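Local coordinates for putative oxidoreductase (Mycobacterium avium, PDB 3QHA), which is a putative NAD(P)-dependent oxidoreductase, probably acting on alcohol groups of small substrates as do its relatives among the 3-hydroxyisobutyrate dehydrogenases, at residues I74-L79 with E86-L91. Numbering follows the deposited sequence.
Sequences IHITVL and EVVGEL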
ATOM      1  N   ILE B  74      17.756 -26.025  -8.527  1.00 26.19           N
ATOM      2  CA  ILE B  74      18.799 -25.215  -7.906  1.00 25.83           C
ATOM      3  C   ILE B  74      18.368 -23.759  -7.867  1.00 25.06           C
ATOM      4  O   ILE B  74      18.147 -23.146  -8.909  1.00 24.96           O
ATOM      5  CB  ILE B  74      20.121 -25.319  -8.691  1.00 26.43           C
ATOM      6  CG1 ILE B  74      20.602 -26.771  -8.738  1.00 27.11           C
ATOM      7  CG2 ILE B  74      21.190 -24.429  -8.066  1.00 26.10           C
ATOM      8  CD1 ILE B  74      21.656 -27.022  -9.789  1.00 27.99           C
ATOM      9  N   HIS B  75      18.264 -23.211  -6.660  1.00 24.54           N
ATOM     10  CA  HIS B  75      17.833 -21.834  -6.458  1.00 24.03           C
ATOM     11  C   HIS B  75      19.040 -20.909  -6.323  1.00 24.38           C
ATOM     12  O   HIS B  75      20.009 -21.242  -5.632  1.00 24.59           O
ATOM     13  CB  HIS B  75      16.978 -21.738  -5.197  1.00 23.70           C
ATOM     14  CG  HIS B  75      15.729 -22.562  -5.246  1.00 22.89           C
ATOM     15  ND1 HIS B  75      14.553 -22.101  -5.799  1.00 22.43           N
ATOM     16  CD2 HIS B  75      15.465 -23.811  -4.794  1.00 22.67           C
ATOM     17  CE1 HIS B  75      13.623 -23.032  -5.694  1.00 22.41           C
ATOM     18  NE2 HIS B  75      14.150 -24.081  -5.089  1.00 22.07           N
ATOM     19  N   ILE B  76      18.980 -19.747  -6.973  1.00 24.43           N
ATOM     20  CA  ILE B  76      20.072 -18.771  -6.921  1.00 24.84           C
ATOM     21  C   ILE B  76      19.564 -17.393  -6.493  1.00 24.91           C
ATOM     22  O   ILE B  76      18.699 -16.809  -7.149  1.00 24.66           O
ATOM     23  CB  ILE B  76      20.775 -18.641  -8.290  1.00 25.40           C
ATOM     24  CG1 ILE B  76      21.428 -19.964  -8.692  1.00 25.61           C
ATOM     25  CG2 ILE B  76      21.832 -17.534  -8.254  1.00 25.58           C
ATOM     26  CD1 ILE B  76      21.943 -19.967 -10.116  1.00 26.46           C
ATOM     27  N   THR B  77      20.110 -16.890  -5.388  1.00 25.27           N
ATOM     28  CA  THR B  77      19.848 -15.532  -4.916  1.00 25.52           C
ATOM     29  C   THR B  77      21.175 -14.880  -4.547  1.00 26.25           C
ATOM     30  O   THR B  77      21.708 -15.123  -3.464  1.00 26.24           O
ATOM     31  CB  THR B  77      18.920 -15.526  -3.680  1.00 25.27           C
ATOM     32  OG1 THR B  77      17.692 -16.188  -3.995  1.00 25.09           O
ATOM     33  CG2 THR B  77      18.622 -14.097  -3.229  1.00 25.45           C
ATOM     34  N   VAL B  78      21.706 -14.064  -5.456  1.00 26.98           N
ATOM     35  CA  VAL B  78      22.991 -13.384  -5.247  1.00 27.92           C
ATOM     36  C   VAL B  78      22.865 -11.888  -5.582  1.00 28.68           C
ATOM     37  O   VAL B  78      21.759 -11.395  -5.800  1.00 28.50           O
ATOM     38  CB  VAL B  78      24.127 -14.068  -6.054  1.00 28.44           C
ATOM     39  CG1 VAL B  78      24.397 -15.463  -5.502  1.00 27.93           C
ATOM     40  CG2 VAL B  78      23.779 -14.129  -7.538  1.00 28.17           C
ATOM     41  N   LEU B  79      23.987 -11.171  -5.614  1.00 29.73           N
ATOM     42  CA  LEU B  79      23.968  -9.706  -5.611  1.00 30.48           C
ATOM     43  C   LEU B  79      23.424  -9.056  -6.883  1.00 31.05           C
ATOM     44  O   LEU B  79      22.605  -8.139  -6.806  1.00 31.02           O
ATOM     45  CB  LEU B  79      25.376  -9.163  -5.336  1.00 31.35           C
ATOM     46  N   GLU B  86      27.812 -15.909 -13.552  1.00 37.33           N
ATOM     47  CA  GLU B  86      28.949 -16.738 -13.146  1.00 37.88           C
ATOM     48  C   GLU B  86      28.535 -18.046 -12.472  1.00 36.98           C
ATOM     49  O   GLU B  86      29.061 -19.104 -12.810  1.00 37.45           O
ATOM     50  CB  GLU B  86      29.894 -15.967 -12.224  1.00 38.44           C
ATOM     51  CG  GLU B  86      31.124 -16.783 -11.826  1.00 39.89           C
ATOM     52  CD  GLU B  86      32.291 -15.920 -11.404  1.00 42.02           C
ATOM     53  OE1 GLU B  86      33.383 -16.054 -12.004  1.00 43.84           O
ATOM     54  OE2 GLU B  86      32.111 -15.103 -10.475  1.00 42.53           O
ATOM     55  N   VAL B  87      27.614 -17.972 -11.514  1.00 35.81           N
ATOM     56  CA  VAL B  87      27.165 -19.165 -10.796  1.00 35.07           C
ATOM     57  C   VAL B  87      26.547 -20.185 -11.756  1.00 35.07           C
ATOM     58  O   VAL B  87      26.882 -21.369 -11.700  1.00 35.27           O
ATOM     59  CB  VAL B  87      26.162 -18.822  -9.667  1.00 34.17           C
ATOM     60  CG1 VAL B  87      25.542 -20.087  -9.085  1.00 33.39           C
ATOM     61  CG2 VAL B  87      26.849 -18.011  -8.572  1.00 34.20           C
ATOM     62  N   VAL B  88      25.667 -19.728 -12.647  1.00 34.81           N
ATOM     63  CA  VAL B  88      25.025 -20.634 -13.605  1.00 34.97           C
ATOM     64  C   VAL B  88      26.062 -21.195 -14.582  1.00 36.02           C
ATOM     65  O   VAL B  88      25.987 -22.360 -14.966  1.00 36.35           O
ATOM     66  CB  VAL B  88      23.847 -19.976 -14.390  1.00 34.71           C
ATOM     67  CG1 VAL B  88      22.947 -19.170 -13.456  1.00 33.65           C
ATOM     68  CG2 VAL B  88      24.357 -19.107 -15.538  1.00 35.82           C
ATOM     69  N   GLY B  89      27.029 -20.363 -14.969  1.00 36.71           N
ATOM     70  CA  GLY B  89      28.153 -20.804 -15.796  1.00 37.86           C
ATOM     71  C   GLY B  89      28.978 -21.898 -15.138  1.00 38.14           C
ATOM     72  O   GLY B  89      29.456 -22.810 -15.809  1.00 39.00           O
ATOM     73  N   GLU B  90      29.140 -21.803 -13.820  1.00 37.61           N
ATOM     74  CA  GLU B  90      29.834 -22.824 -13.029  1.00 37.88           C
ATOM     75  C   GLU B  90      28.970 -24.082 -12.896  1.00 37.56           C
ATOM     76  O   GLU B  90      29.468 -25.200 -13.033  1.00 38.27           O
ATOM     77  CB  GLU B  90      30.199 -22.256 -11.647  1.00 37.47           C
ATOM     78  CG  GLU B  90      30.719 -23.263 -10.611  1.00 37.82           C
ATOM     79  CD  GLU B  90      32.155 -23.706 -10.845  1.00 39.30           C
ATOM     80  OE1 GLU B  90      32.772 -23.280 -11.845  1.00 40.27           O
ATOM     81  OE2 GLU B  90      32.673 -24.486 -10.014  1.00 39.66           O
ATOM     82  N   LEU B  91      27.680 -23.889 -12.622  1.00 36.62           N
ATOM     83  CA  LEU B  91      26.722 -24.998 -12.530  1.00 36.34           C
ATOM     84  C   LEU B  91      26.551 -25.757 -13.853  1.00 37.06           C
ATOM     85  O   LEU B  91      26.327 -26.969 -13.852  1.00 37.17           O
ATOM     86  CB  LEU B  91      25.347 -24.483 -12.083  1.00 35.24           C
ATOM     87  CG  LEU B  91      25.182 -23.997 -10.641  1.00 34.57           C
ATOM     88  CD1 LEU B  91      23.828 -23.315 -10.472  1.00 33.60           C
ATOM     89  CD2 LEU B  91      25.333 -25.148  -9.659  1.00 34.41           C
TER
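Ile76 meets three residues of helix 81-92 through one methyl group, and this apolar cluster carries most of the contact between 74-79 and 86-91. Ile76 CD1 lies 3.6 Å from Val88 CG1 and 3.7 Å from Val87 CG1, with Leu91 CD1 slightly farther at 3.9 Å. The extended chain of Ile76, CD1 anti to CA (chi2 171°), is what carries that methyl across to the helix. Directions differ among the partners: Val87 comes head-on, tip to tip with Ile76, whereas Val88 crosses it at about a right angle. Val87 presents CG1, the branch anti to its own backbone N (chi1 171°).

The second apolar pairing is simpler. Ile74 and Leu91 also reach for each other end to end, Ile74 CG2 standing 3.7 Å from Leu91 CD1. Since Leu91 CD1 also touches Ile76, Leu91 links the two isoleucines on the helix-facing side of the strand.

Backbone evidence explains the pattern. The short segments run nearly antiparallel, at 158°, with axes 10.5 Å apart at closest approach, a spacing bridged by side chains alone. Between the isoleucines His75 points to the other side of the sheet, where its ring meets Trp164 and hydrogen-bonds His104. On the helix side, Ile21 and Ile101 from the flanking parallel strands and Val65 of helix 65-68 extend the same apolar layer.

Strand 73-76, helix 81-92 and strand 100-103 form a beta-alpha-beta unit of the Rossmann-type domain, and the contact seals its helix against the sheet. Because every touching group is aliphatic, the chemistry implies that shape and burial hold this interface, with van der Waals contact and exclusion of water in place of directional bonds.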